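Local coordinates for protein hemagglutinin (Pseudomonas aeruginosa, PDB 6D7Y) that forms the toxic C-terminal tip of CdiA, which probably blocks the growth of neighbouring bacteria on contact unless its immunity protein neutralises it, at residues 16-21 and 42-47; 30-35 and 79-84; 59-64 and 73-78. All blocks are in the same frame, centred on the assembly; numbering follows the deposited sequence.

Interaction 1 (16-21 and 42-47)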
ATOM      1  N   THR A  16       0.310 -10.547   5.771  1.00 28.72           N
ATOM      2  CA  THR A  16       0.180  -9.341   6.584  1.00 28.71           C
ATOM      3  C   THR A  16      -0.845  -8.422   5.923  1.00 26.03           C
ATOM      4  O   THR A  16      -1.238  -8.655   4.786  1.00 24.69           O
ATOM      5  CB  THR A  16       1.512  -8.581   6.697  1.00 30.31           C
ATOM      6  OG1 THR A  16       1.989  -8.226   5.387  1.00 28.76           O
ATOM      7  CG2 THR A  16       2.554  -9.448   7.402  1.00 33.63           C
ATOM      8  N   VAL A  17      -1.295  -7.398   6.644  1.00 24.88           N
ATOM      9  CA  VAL A  17      -2.231  -6.428   6.060  1.00 24.75           C
ATOM     10  C   VAL A  17      -1.643  -5.875   4.751  1.00 22.92           C
ATOM     11  O   VAL A  17      -2.315  -5.863   3.720  1.00 21.66           O
ATOM     12  CB  VAL A  17      -2.553  -5.277   7.037  1.00 25.18           C
ATOM     13  CG1 VAL A  17      -3.378  -4.196   6.361  1.00 24.89           C
ATOM     14  CG2 VAL A  17      -3.257  -5.811   8.277  1.00 26.84           C
ATOM     15  N   ILE A  18      -0.375  -5.478   4.774  1.00 23.01           N
ATOM     16  CA  ILE A  18       0.234  -4.905   3.568  1.00 22.26           C
ATOM     17  C   ILE A  18       0.500  -5.946   2.477  1.00 24.21           C
ATOM     18  O   ILE A  18       0.405  -5.628   1.289  1.00 22.00           O
ATOM     19  CB  ILE A  18       1.479  -4.052   3.909  1.00 23.67           C
ATOM     20  CG1 ILE A  18       1.791  -3.082   2.754  1.00 24.89           C
ATOM     21  CG2 ILE A  18       2.662  -4.945   4.324  1.00 24.52           C
ATOM     22  CD1 ILE A  18       2.810  -2.022   3.100  1.00 28.26           C
ATOM     23  N   GLY A  19       0.796  -7.188   2.866  1.00 23.81           N
ATOM     24  CA  GLY A  19       1.016  -8.254   1.891  1.00 24.61           C
ATOM     25  C   GLY A  19      -0.282  -8.525   1.135  1.00 23.87           C
ATOM     26  O   GLY A  19      -0.285  -8.634  -0.095  1.00 24.94           O
ATOM     27  N   HIS A  20      -1.395  -8.621   1.863  1.00 22.11           N
ATOM     28  CA  HIS A  20      -2.699  -8.825   1.212  1.00 21.58           C
ATOM     29  C   HIS A  20      -3.044  -7.633   0.284  1.00 20.42           C
ATOM     30  O   HIS A  20      -3.625  -7.799  -0.806  1.00 20.38           O
ATOM     31  CB  HIS A  20      -3.815  -9.038   2.239  1.00 22.06           C
ATOM     32  CG  HIS A  20      -3.804 -10.393   2.887  1.00 23.94           C
ATOM     33  ND1 HIS A  20      -4.217 -11.530   2.229  1.00 26.58           N
ATOM     34  CD2 HIS A  20      -3.501 -10.781   4.150  1.00 26.29           C
ATOM     35  CE1 HIS A  20      -4.135 -12.563   3.050  1.00 28.00           C
ATOM     36  NE2 HIS A  20      -3.702 -12.133   4.221  1.00 27.32           N
ATOM     37  N   ALA A  21      -2.726  -6.435   0.737  1.00 19.48           N
ATOM     38  CA  ALA A  21      -3.002  -5.245  -0.075  1.00 20.31           C
ATOM     39  C   ALA A  21      -2.252  -5.314  -1.400  1.00 20.67           C
ATOM     40  O   ALA A  21      -2.826  -5.012  -2.460  1.00 21.15           O
ATOM     41  CB  ALA A  21      -2.639  -3.987   0.689  1.00 19.76           C
ATOM     42  N   GLY A  42       6.215 -14.510   1.351  1.00 44.13           N
ATOM     43  CA  GLY A  42       7.027 -13.490   0.677  1.00 43.51           C
ATOM     44  C   GLY A  42       6.318 -12.180   0.348  1.00 39.19           C
ATOM     45  O   GLY A  42       6.983 -11.167   0.100  1.00 40.00           O
ATOM     46  N   TRP A  43       4.983 -12.202   0.327  1.00 33.74           N
ATOM     47  CA  TRP A  43       4.151 -11.021   0.005  1.00 30.77           C
ATOM     48  C   TRP A  43       4.495  -9.789   0.825  1.00 27.16           C
ATOM     49  O   TRP A  43       4.573  -8.670   0.281  1.00 28.74           O
ATOM     50  CB  TRP A  43       2.683 -11.355   0.250  1.00 29.84           C
ATOM     51  CG  TRP A  43       2.049 -12.286  -0.734  1.00 30.28           C
ATOM     52  CD1 TRP A  43       2.675 -13.045  -1.683  1.00 33.39           C
ATOM     53  CD2 TRP A  43       0.682 -12.686  -0.748  1.00 28.73           C
ATOM     54  NE1 TRP A  43       1.760 -13.810  -2.358  1.00 32.67           N
ATOM     55  CE2 TRP A  43       0.527 -13.618  -1.799  1.00 31.63           C
ATOM     56  CE3 TRP A  43      -0.441 -12.322   0.002  1.00 28.68           C
ATOM     57  CZ2 TRP A  43      -0.715 -14.204  -2.116  1.00 31.94           C
ATOM     58  CZ3 TRP A  43      -1.678 -12.898  -0.309  1.00 28.61           C
ATOM     59  CH2 TRP A  43      -1.799 -13.838  -1.355  1.00 30.33           C
ATOM     60  N   ASN A  44       4.675  -9.983   2.131  1.00 38.52           N
ATOM     61  CA  ASN A  44       4.984  -8.869   3.008  1.00 37.62           C
ATOM     62  C   ASN A  44       6.247  -8.139   2.588  1.00 37.60           C
ATOM     63  O   ASN A  44       6.268  -6.912   2.552  1.00 36.73           O
ATOM     64  CB  ASN A  44       5.140  -9.308   4.456  1.00 38.77           C
ATOM     65  CG  ASN A  44       5.353  -8.138   5.381  1.00 39.62           C
ATOM     66  OD1 ASN A  44       4.466  -7.327   5.564  1.00 38.47           O
ATOM     67  ND2 ASN A  44       6.540  -8.047   5.966  1.00 41.58           N
ATOM     68  N   GLU A  45       7.310  -8.881   2.284  1.00 38.10           N
ATOM     69  CA  GLU A  45       8.556  -8.240   1.894  1.00 40.09           C
ATOM     70  C   GLU A  45       8.447  -7.500   0.564  1.00 38.21           C
ATOM     71  O   GLU A  45       9.026  -6.434   0.413  1.00 38.27           O
ATOM     72  CB  GLU A  45       9.701  -9.254   1.837  1.00 43.47           C
ATOM     73  CG  GLU A  45      11.097  -8.676   1.557  1.00 48.16           C
ATOM     74  CD  GLU A  45      11.655  -7.740   2.642  1.00 51.15           C
ATOM     75  OE1 GLU A  45      10.898  -7.252   3.516  1.00 52.78           O
ATOM     76  OE2 GLU A  45      12.875  -7.470   2.604  1.00 56.42           O
ATOM     77  N   GLN A  46       7.723  -8.068  -0.395  1.00 37.01           N
ATOM     78  CA  GLN A  46       7.552  -7.421  -1.696  1.00 36.99           C
ATOM     79  C   GLN A  46       6.726  -6.154  -1.540  1.00 35.67           C
ATOM     80  O   GLN A  46       6.913  -5.183  -2.275  1.00 35.98           O
ATOM     81  CB  GLN A  46       6.839  -8.340  -2.681  1.00 37.31           C
ATOM     82  CG  GLN A  46       7.577  -9.649  -2.942  1.00 39.74           C
ATOM     83  CD  GLN A  46       6.830 -10.529  -3.922  1.00 41.07           C
ATOM     84  OE1 GLN A  46       6.598 -10.139  -5.074  1.00 42.25           O
ATOM     85  NE2 GLN A  46       6.467 -11.736  -3.483  1.00 41.53           N
ATOM     86  N   ALA A  47       5.801  -6.194  -0.594  1.00 34.66           N
ATOM     87  CA  ALA A  47       4.930  -5.050  -0.335  1.00 34.43           C
ATOM     88  C   ALA A  47       5.682  -3.945   0.411  1.00 35.34           C
ATOM     89  O   ALA A  47       5.456  -2.760   0.156  1.00 34.70           O
ATOM     90  CB  ALA A  47       3.686  -5.493   0.407  1.00 34.14           C
TER
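Two helix segments, 17-21 and 42-47, cross almost at right angles (81°), with their axes 7.5 Å apart at the closest point. Gly19 sits at the crossing. With no side chain on Gly19 the two backbones can approach closely, and its CA lies 4.1 Å from Asn44 N.

The polar part centres on the Thr16 hydroxyl. Thr16 is the N-cap of helix 17-28. Its OG1 lies in the crowded position between the backbone N and the carbonyl carbon, and accepts from Gly19 N at 3.0 Å with an N-H...O angle of 148°. The same OG1 donates to Asn44 OD1 at 2.6 Å, a short bond that comes in from above the amide plane. One hydroxyl thus caps its own helix and grips the next one. Asn44 reaches it with CG anti to the backbone N. The other amide atom, ND2, bonds to Gln9 OE1, so the rotation of the amide is fixed from both ends.

The aromatic part is an offset edge-to-face pair. The edge of Trp43 is directed at the His20 ring, with centroids 5.8 Å apart and planes at 83°. His20 NE2 is turned to the backbone oxygen of Tyr12, which holds the imidazole in place.

The apolar part is one pair, Ile18 CG1 and Ala47 CB at 3.9 Å. Two close carbon-to-oxygen contacts flank it: Ala47 CB lies 3.4 Å from Ile18 O, and Ile18 CG2 lies 3.2 Å from Asn44 OD1.

Around this crossing, Ile18 also leans on Phe91 and Phe94 of strand 91-95. Ala47 and Trp43 touch Leu22 and Ser23 further along helix 17-28. The contact therefore joins the start of helix 17-28 to the early part of helix 40-56, beside the last strand of the sheet.

Interaction 2 (30-35 and 79-84)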
ATOM      1  N   PRO A  30      -1.139  -5.587 -12.594  1.00 31.15           N
ATOM      2  CA  PRO A  30       0.276  -5.998 -12.613  1.00 31.77           C
ATOM      3  C   PRO A  30       1.180  -5.001 -13.354  1.00 32.27           C
ATOM      4  O   PRO A  30       2.363  -4.943 -13.076  1.00 33.62           O
ATOM      5  CB  PRO A  30       0.242  -7.364 -13.311  1.00 34.96           C
ATOM      6  CG  PRO A  30      -1.050  -7.383 -14.069  1.00 35.39           C
ATOM      7  CD  PRO A  30      -2.009  -6.570 -13.266  1.00 32.97           C
ATOM      8  N   GLU A  31       0.618  -4.211 -14.255  1.00 32.38           N
ATOM      9  CA  GLU A  31       1.405  -3.200 -14.968  1.00 34.54           C
ATOM     10  C   GLU A  31       1.920  -2.056 -14.048  1.00 33.58           C
ATOM     11  O   GLU A  31       2.931  -1.401 -14.331  1.00 35.08           O
ATOM     12  CB  GLU A  31       0.604  -2.604 -16.133  1.00 37.52           C
ATOM     13  CG  GLU A  31      -0.571  -1.692 -15.792  1.00 36.68           C
ATOM     14  CD  GLU A  31      -1.827  -2.376 -15.283  1.00 37.05           C
ATOM     15  OE1 GLU A  31      -1.843  -3.623 -15.066  1.00 35.48           O
ATOM     16  OE2 GLU A  31      -2.818  -1.627 -15.087  1.00 39.50           O
ATOM     17  N   ILE A  32       1.193  -1.813 -12.962  1.00 31.41           N
ATOM     18  CA  ILE A  32       1.533  -0.783 -11.984  1.00 29.20           C
ATOM     19  C   ILE A  32       2.407  -1.353 -10.876  1.00 28.52           C
ATOM     20  O   ILE A  32       3.408  -0.737 -10.479  1.00 28.27           O
ATOM     21  CB  ILE A  32       0.228  -0.200 -11.361  1.00 28.75           C
ATOM     22  CG1 ILE A  32      -0.641   0.440 -12.458  1.00 30.90           C
ATOM     23  CG2 ILE A  32       0.528   0.819 -10.261  1.00 26.77           C
ATOM     24  CD1 ILE A  32      -1.937   1.037 -11.967  1.00 32.13           C
ATOM     25  N   TRP A  33       2.036  -2.533 -10.381  1.00 25.99           N
ATOM     26  CA  TRP A  33       2.747  -3.133  -9.239  1.00 26.49           C
ATOM     27  C   TRP A  33       3.746  -4.215  -9.566  1.00 28.76           C
ATOM     28  O   TRP A  33       4.626  -4.484  -8.752  1.00 30.09           O
ATOM     29  CB  TRP A  33       1.707  -3.700  -8.246  1.00 23.03           C
ATOM     30  CG  TRP A  33       0.729  -2.625  -7.801  1.00 21.76           C
ATOM     31  CD1 TRP A  33      -0.462  -2.298  -8.373  1.00 21.09           C
ATOM     32  CD2 TRP A  33       0.944  -1.690  -6.765  1.00 20.01           C
ATOM     33  NE1 TRP A  33      -1.013  -1.231  -7.736  1.00 20.70           N
ATOM     34  CE2 TRP A  33      -0.162  -0.834  -6.740  1.00 20.63           C
ATOM     35  CE3 TRP A  33       1.974  -1.498  -5.835  1.00 21.69           C
ATOM     36  CZ2 TRP A  33      -0.281   0.204  -5.819  1.00 20.23           C
ATOM     37  CZ3 TRP A  33       1.862  -0.466  -4.924  1.00 20.83           C
ATOM     38  CH2 TRP A  33       0.743   0.368  -4.921  1.00 20.75           C
ATOM     39  N   GLY A  34       3.628  -4.818 -10.742  1.00 31.03           N
ATOM     40  CA  GLY A  34       4.453  -5.981 -11.084  1.00 34.20           C
ATOM     41  C   GLY A  34       3.743  -7.200 -10.488  1.00 36.48           C
ATOM     42  O   GLY A  34       3.069  -7.098  -9.449  1.00 36.97           O
ATOM     43  N   LYS A  35       3.843  -8.348 -11.146  1.00 39.43           N
ATOM     44  CA  LYS A  35       3.200  -9.566 -10.636  1.00 42.64           C
ATOM     45  C   LYS A  35       3.782 -10.037  -9.309  1.00 42.12           C
ATOM     46  O   LYS A  35       4.987  -9.938  -9.090  1.00 45.52           O
ATOM     47  CB  LYS A  35       3.327 -10.701 -11.653  1.00 47.24           C
ATOM     48  CG  LYS A  35       2.406 -10.585 -12.852  1.00 51.64           C
ATOM     49  CD  LYS A  35       0.966 -10.942 -12.499  1.00 52.64           C
ATOM     50  CE  LYS A  35       0.049 -10.936 -13.720  1.00 54.99           C
ATOM     51  NZ  LYS A  35       0.475 -11.885 -14.790  1.00 62.06           N
ATOM     52  N   ASP A  79       3.871   7.143 -11.391  1.00 32.57           N
ATOM     53  CA  ASP A  79       3.886   5.751 -11.937  1.00 33.06           C
ATOM     54  C   ASP A  79       2.622   4.912 -11.616  1.00 31.76           C
ATOM     55  O   ASP A  79       2.556   3.741 -11.969  1.00 31.63           O
ATOM     56  CB  ASP A  79       5.177   4.980 -11.547  1.00 35.36           C
ATOM     57  CG  ASP A  79       5.252   4.591 -10.052  1.00 35.97           C
ATOM     58  OD1 ASP A  79       4.216   4.507  -9.359  1.00 33.02           O
ATOM     59  OD2 ASP A  79       6.388   4.309  -9.575  1.00 38.92           O
ATOM     60  N   GLY A  80       1.650   5.516 -10.930  1.00 27.80           N
ATOM     61  CA  GLY A  80       0.381   4.863 -10.646  1.00 26.86           C
ATOM     62  C   GLY A  80       0.240   4.246  -9.282  1.00 24.74           C
ATOM     63  O   GLY A  80      -0.877   3.997  -8.849  1.00 24.09           O
ATOM     64  N   ARG A  81       1.358   3.994  -8.607  1.00 24.29           N
ATOM     65  CA  ARG A  81       1.332   3.445  -7.271  1.00 23.41           C
ATOM     66  C   ARG A  81       1.085   4.553  -6.245  1.00 22.58           C
ATOM     67  O   ARG A  81       1.476   5.703  -6.425  1.00 21.44           O
ATOM     68  CB  ARG A  81       2.660   2.785  -6.935  1.00 24.48           C
ATOM     69  CG  ARG A  81       3.050   1.624  -7.838  1.00 27.13           C
ATOM     70  CD  ARG A  81       4.414   1.093  -7.419  1.00 29.18           C
ATOM     71  NE  ARG A  81       5.465   2.092  -7.604  1.00 29.24           N
ATOM     72  CZ  ARG A  81       6.690   2.029  -7.097  1.00 31.56           C
ATOM     73  NH1 ARG A  81       7.074   1.016  -6.328  1.00 31.70           N
ATOM     74  NH2 ARG A  81       7.558   2.990  -7.380  1.00 34.64           N
ATOM     75  N   GLY A  82       0.463   4.184  -5.142  1.00 19.23           N
ATOM     76  CA  GLY A  82       0.216   5.133  -4.110  1.00 18.62           C
ATOM     77  C   GLY A  82      -0.021   4.436  -2.788  1.00 18.13           C
ATOM     78  O   GLY A  82      -0.284   3.240  -2.759  1.00 18.02           O
ATOM     79  N   VAL A  83       0.057   5.211  -1.711  1.00 17.49           N
ATOM     80  CA  VAL A  83      -0.186   4.697  -0.331  1.00 18.53           C
ATOM     81  C   VAL A  83      -1.188   5.597   0.365  1.00 16.54           C
ATOM     82  O   VAL A  83      -1.163   6.825   0.209  1.00 17.12           O
ATOM     83  CB  VAL A  83       1.112   4.657   0.484  1.00 20.92           C
ATOM     84  CG1 VAL A  83       0.839   4.403   1.966  1.00 22.91           C
ATOM     85  CG2 VAL A  83       2.028   3.571  -0.062  1.00 23.79           C
ATOM     86  N   ARG A  84      -2.089   4.960   1.119  1.00 16.02           N
ATOM     87  CA  ARG A  84      -3.093   5.634   1.886  1.00 15.23           C
ATOM     88  C   ARG A  84      -2.850   5.253   3.337  1.00 14.76           C
ATOM     89  O   ARG A  84      -2.697   4.075   3.661  1.00 14.42           O
ATOM     90  CB  ARG A  84      -4.491   5.198   1.469  1.00 15.07           C
ATOM     91  CG  ARG A  84      -5.638   5.736   2.318  1.00 16.13           C
ATOM     92  CD  ARG A  84      -6.980   5.295   1.745  1.00 16.90           C
ATOM     93  NE  ARG A  84      -7.346   6.096   0.571  1.00 18.06           N
ATOM     94  CZ  ARG A  84      -8.233   5.743  -0.363  1.00 19.18           C
ATOM     95  NH1 ARG A  84      -8.764   4.531  -0.367  1.00 18.82           N
ATOM     96  NH2 ARG A  84      -8.492   6.588  -1.382  1.00 21.25           N
TER
HETATM   97  O   HOH W   1       4.387   1.554 -11.359  1.00 32.93           O
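Asp79 opens the second segment and faces the short helix 30-33 through a water. This water donates to Ile32 O at 2.6 Å and to Asp79 O at 2.9 Å, linking two backbone oxygens. The Asp79 carboxylate turns back on its own chain. OD1 accepts from Arg81 N at 3.0 Å, nearly along the C-O axis, which makes an Asx turn.

Gly80 follows with positive phi. Ile32 CG2 packs 3.6 Å from Gly80 C.

Arg81 carries the largest share on the side of 79-84. Its NE and NH2 grip the Asp79 carboxylate side-on, with a salt bridge from NH2 to OD2 at 2.8 Å. The third nitrogen, NH1, bonds to Glu53 and His50 of helix 40-56, so two carboxylates probably balance its charge. The aliphatic part lies over the indole of Trp33. CG stands 3.8 Å from the centroid of the six-membered ring and 9° off its normal, a CH-pi contact. Ile32 CG2 lies on the same face near the rim.

Gly82 begins the strand, and its O meets the indole edge 3.7 Å from Trp33 CH2. Trp33 NE1 bonds to Asp96.

An Asx turn at Asp79-Arg81 lies in the connection of the antiparallel hairpin 71-76/82-86, which packs here against helix 30-33.

Interaction 3 (59-64 and 73-78)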
ATOM      1  N   GLY A  59       7.114  13.815  -4.538  1.00 43.16           N
ATOM      2  CA  GLY A  59       5.680  13.972  -4.483  1.00 43.45           C
ATOM      3  C   GLY A  59       5.411  14.143  -3.019  1.00 43.53           C
ATOM      4  O   GLY A  59       6.327  14.112  -2.217  1.00 43.35           O
ATOM      5  N   GLU A  60       4.157  14.300  -2.654  1.00 33.95           N
ATOM      6  CA  GLU A  60       3.826  14.515  -1.254  1.00 32.07           C
ATOM      7  C   GLU A  60       2.579  13.785  -0.811  1.00 27.88           C
ATOM      8  O   GLU A  60       1.699  13.466  -1.621  1.00 27.53           O
ATOM      9  CB  GLU A  60       3.540  16.019  -1.039  1.00 35.58           C
ATOM     10  CG  GLU A  60       4.621  17.002  -1.473  1.00 40.10           C
ATOM     11  CD  GLU A  60       5.872  17.030  -0.590  1.00 42.25           C
ATOM     12  OE1 GLU A  60       5.906  16.399   0.499  1.00 43.48           O
ATOM     13  OE2 GLU A  60       6.825  17.726  -0.984  1.00 42.03           O
ATOM     14  N   PHE A  61       2.506  13.531   0.497  1.00 25.20           N
ATOM     15  CA  PHE A  61       1.293  13.051   1.079  1.00 22.72           C
ATOM     16  C   PHE A  61       0.367  14.274   1.199  1.00 23.40           C
ATOM     17  O   PHE A  61       0.815  15.398   1.499  1.00 23.93           O
ATOM     18  CB  PHE A  61       1.482  12.453   2.486  1.00 21.71           C
ATOM     19  CG  PHE A  61       1.944  11.036   2.505  1.00 22.75           C
ATOM     20  CD1 PHE A  61       1.023   9.995   2.471  1.00 22.80           C
ATOM     21  CD2 PHE A  61       3.290  10.726   2.576  1.00 23.96           C
ATOM     22  CE1 PHE A  61       1.437   8.677   2.478  1.00 23.86           C
ATOM     23  CE2 PHE A  61       3.717   9.402   2.581  1.00 25.48           C
ATOM     24  CZ  PHE A  61       2.790   8.376   2.533  1.00 25.93           C
ATOM     25  N   ARG A  62      -0.917  14.050   0.989  1.00 20.84           N
ATOM     26  CA  ARG A  62      -1.916  15.090   1.123  1.00 21.61           C
ATOM     27  C   ARG A  62      -3.120  14.568   1.907  1.00 18.73           C
ATOM     28  O   ARG A  62      -3.598  13.483   1.601  1.00 17.89           O
ATOM     29  CB  ARG A  62      -2.391  15.525  -0.241  1.00 25.76           C
ATOM     30  CG  ARG A  62      -1.291  16.190  -1.039  1.00 30.31           C
ATOM     31  CD  ARG A  62      -1.810  16.806  -2.301  1.00 37.20           C
ATOM     32  NE  ARG A  62      -0.740  17.530  -2.986  1.00 43.69           N
ATOM     33  CZ  ARG A  62       0.117  16.988  -3.848  1.00 49.25           C
ATOM     34  NH1 ARG A  62       1.051  17.752  -4.409  1.00 53.25           N
ATOM     35  NH2 ARG A  62       0.053  15.690  -4.157  1.00 50.63           N
ATOM     36  N   PRO A  63      -3.619  15.346   2.890  1.00 18.35           N
ATOM     37  CA  PRO A  63      -4.861  14.942   3.575  1.00 18.23           C
ATOM     38  C   PRO A  63      -5.959  15.029   2.512  1.00 18.84           C
ATOM     39  O   PRO A  63      -6.047  16.057   1.803  1.00 20.52           O
ATOM     40  CB  PRO A  63      -5.027  15.998   4.658  1.00 19.69           C
ATOM     41  CG  PRO A  63      -3.704  16.628   4.804  1.00 21.05           C
ATOM     42  CD  PRO A  63      -3.081  16.597   3.447  1.00 19.94           C
ATOM     43  N   THR A  64      -6.743  13.971   2.368  1.00 17.48           N
ATOM     44  CA  THR A  64      -7.751  13.861   1.336  1.00 20.37           C
ATOM     45  C   THR A  64      -9.030  13.261   1.901  1.00 21.62           C
ATOM     46  O   THR A  64      -8.992  12.149   2.447  1.00 22.04           O
ATOM     47  CB  THR A  64      -7.225  12.927   0.205  1.00 22.43           C
ATOM     48  OG1 THR A  64      -5.944  13.391  -0.269  1.00 23.92           O
ATOM     49  CG2 THR A  64      -8.190  12.867  -0.965  1.00 24.44           C
ATOM     50  N   LEU A  73      -4.392  10.244   4.668  1.00 15.78           N
ATOM     51  CA  LEU A  73      -3.180  10.883   4.135  1.00 16.38           C
ATOM     52  C   LEU A  73      -2.829  10.043   2.920  1.00 15.77           C
ATOM     53  O   LEU A  73      -2.589   8.842   3.048  1.00 17.17           O
ATOM     54  CB  LEU A  73      -2.044  10.909   5.145  1.00 16.99           C
ATOM     55  CG  LEU A  73      -2.365  11.547   6.487  1.00 17.19           C
ATOM     56  CD1 LEU A  73      -1.193  11.373   7.432  1.00 19.04           C
ATOM     57  CD2 LEU A  73      -2.751  13.015   6.347  1.00 18.16           C
ATOM     58  N   GLU A  74      -2.736  10.668   1.746  1.00 15.95           N
ATOM     59  CA  GLU A  74      -2.487   9.945   0.518  1.00 16.05           C
ATOM     60  C   GLU A  74      -1.353  10.497  -0.309  1.00 16.46           C
ATOM     61  O   GLU A  74      -1.271  11.697  -0.508  1.00 17.59           O
ATOM     62  CB  GLU A  74      -3.766   9.995  -0.338  1.00 17.68           C
ATOM     63  CG  GLU A  74      -4.954   9.335   0.340  1.00 18.36           C
ATOM     64  CD  GLU A  74      -6.230   9.364  -0.457  1.00 20.90           C
ATOM     65  OE1 GLU A  74      -6.259   9.929  -1.577  1.00 23.50           O
ATOM     66  OE2 GLU A  74      -7.237   8.843   0.065  1.00 21.34           O
ATOM     67  N   LYS A  75      -0.469   9.611  -0.742  1.00 16.67           N
ATOM     68  CA  LYS A  75       0.625   9.968  -1.639  1.00 18.59           C
ATOM     69  C   LYS A  75       0.430   9.106  -2.891  1.00 19.21           C
ATOM     70  O   LYS A  75       0.444   7.879  -2.785  1.00 19.48           O
ATOM     71  CB  LYS A  75       1.966   9.696  -1.018  1.00 19.28           C
ATOM     72  CG  LYS A  75       3.124  10.097  -1.906  1.00 20.98           C
ATOM     73  CD  LYS A  75       4.447   9.951  -1.218  1.00 22.43           C
ATOM     74  CE  LYS A  75       5.581  10.401  -2.133  1.00 24.37           C
ATOM     75  NZ  LYS A  75       6.866  10.381  -1.395  1.00 26.55           N
ATOM     76  N   ARG A  76       0.237   9.743  -4.050  1.00 19.70           N
ATOM     77  CA  ARG A  76       0.075   9.031  -5.314  1.00 20.63           C
ATOM     78  C   ARG A  76       1.213   9.428  -6.247  1.00 22.50           C
ATOM     79  O   ARG A  76       1.474  10.618  -6.439  1.00 22.09           O
ATOM     80  CB  ARG A  76      -1.251   9.366  -5.985  1.00 22.18           C
ATOM     81  CG  ARG A  76      -2.488   8.993  -5.208  1.00 23.66           C
ATOM     82  CD  ARG A  76      -3.707   9.278  -6.059  1.00 26.31           C
ATOM     83  NE  ARG A  76      -4.972   8.884  -5.456  1.00 27.20           N
ATOM     84  CZ  ARG A  76      -5.625   7.741  -5.696  1.00 27.95           C
ATOM     85  NH1 ARG A  76      -5.102   6.804  -6.502  1.00 27.05           N
ATOM     86  NH2 ARG A  76      -6.808   7.524  -5.102  1.00 27.00           N
ATOM     87  N   LEU A  77       1.899   8.423  -6.791  1.00 22.12           N
ATOM     88  CA  LEU A  77       3.027   8.656  -7.661  1.00 25.43           C
ATOM     89  C   LEU A  77       2.597   8.750  -9.084  1.00 25.76           C
ATOM     90  O   LEU A  77       1.573   8.224  -9.478  1.00 24.81           O
ATOM     91  CB  LEU A  77       4.043   7.519  -7.541  1.00 26.46           C
ATOM     92  CG  LEU A  77       4.627   7.253  -6.151  1.00 27.15           C
ATOM     93  CD1 LEU A  77       5.768   6.267  -6.306  1.00 29.66           C
ATOM     94  CD2 LEU A  77       5.153   8.513  -5.483  1.00 27.47           C
ATOM     95  N   ILE A  78       3.426   9.418  -9.870  1.00 28.75           N
ATOM     96  CA  ILE A  78       3.176   9.541 -11.286  1.00 31.23           C
ATOM     97  C   ILE A  78       3.134   8.124 -11.945  1.00 31.71           C
ATOM     98  O   ILE A  78       2.394   7.919 -12.887  1.00 30.74           O
ATOM     99  CB  ILE A  78       4.255  10.437 -11.925  1.00 35.30           C
ATOM    100  CG1 ILE A  78       3.898  10.804 -13.372  1.00 38.79           C
ATOM    101  CG2 ILE A  78       5.638   9.800 -11.805  1.00 37.88           C
ATOM    102  CD1 ILE A  78       2.656  11.670 -13.452  1.00 39.96           C
TER
HETATM  103  O   HOH W   2       0.083  12.534  -3.895  1.00 38.62           O
HETATM  104  O   HOH W   3      -9.804   9.837   0.481  1.00 24.09           O
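The Phe61 ring has Lys75 CB centred over one face, 3.6 Å from the centroid and 9° off the normal, a CH-pi contact. The in-plane edge meets backbone: Leu73 C and Glu74 N. The Lys75 chain runs fully extended across the ring, at about a right angle to Phe61.

Strands 62-64 and 73-76 are antiparallel. Arg62 and Glu74 form a hydrogen-bonded pair, Arg62 N to Glu74 O at 2.8 Å and Glu74 N to Arg62 O at 2.9 Å. Pro63 and Leu73 form the next, non-hydrogen-bonded pair, and Pro63 CG packs 4.0 Å from Leu73 CD2. Beyond the strand pairing, a water takes over: it donates to Glu60 O and accepts from Arg76 N at 2.8 Å. On the Glu74 side, Thr64 CG2 lies 3.6 Å from Glu74 OE1. A second water donates to both Thr64 O and Glu74 OE2.

Both buried charged side chains in this hairpin have partners. Glu74 OE2 pairs with Arg84 of the next strand. Lys75 NZ donates to the carbonyls of Ala57 and Ile54, at and just past the end of helix 40-56, where the helix dipole would probably favour its charged form.

Overall arrangement
Interaction 1 joins two helices, interaction 2 sets a short helix against a strand connection, and interaction 3 lies within the sheet. All three are partly buried. Interaction 1 has no exposed residue among those that touch, whereas interaction 3 has four and lies at an outer strand. Interactions 1 and 3 are on opposite sides of the chain's centre, about 21 Å apart between centres. Interactions 2 and 3 touch through the neighbouring strands 71-76 and 82-86. Helix 40-56 contributes a segment to interaction 1 and polar partners to the other two. Helix packing at a glycine, with one side-chain hydrogen bond and an aromatic pair, makes interaction 1. Interactions 2 and 3 both lay an aliphatic chain over a ring, and only 3 adds backbone pairing across its segments.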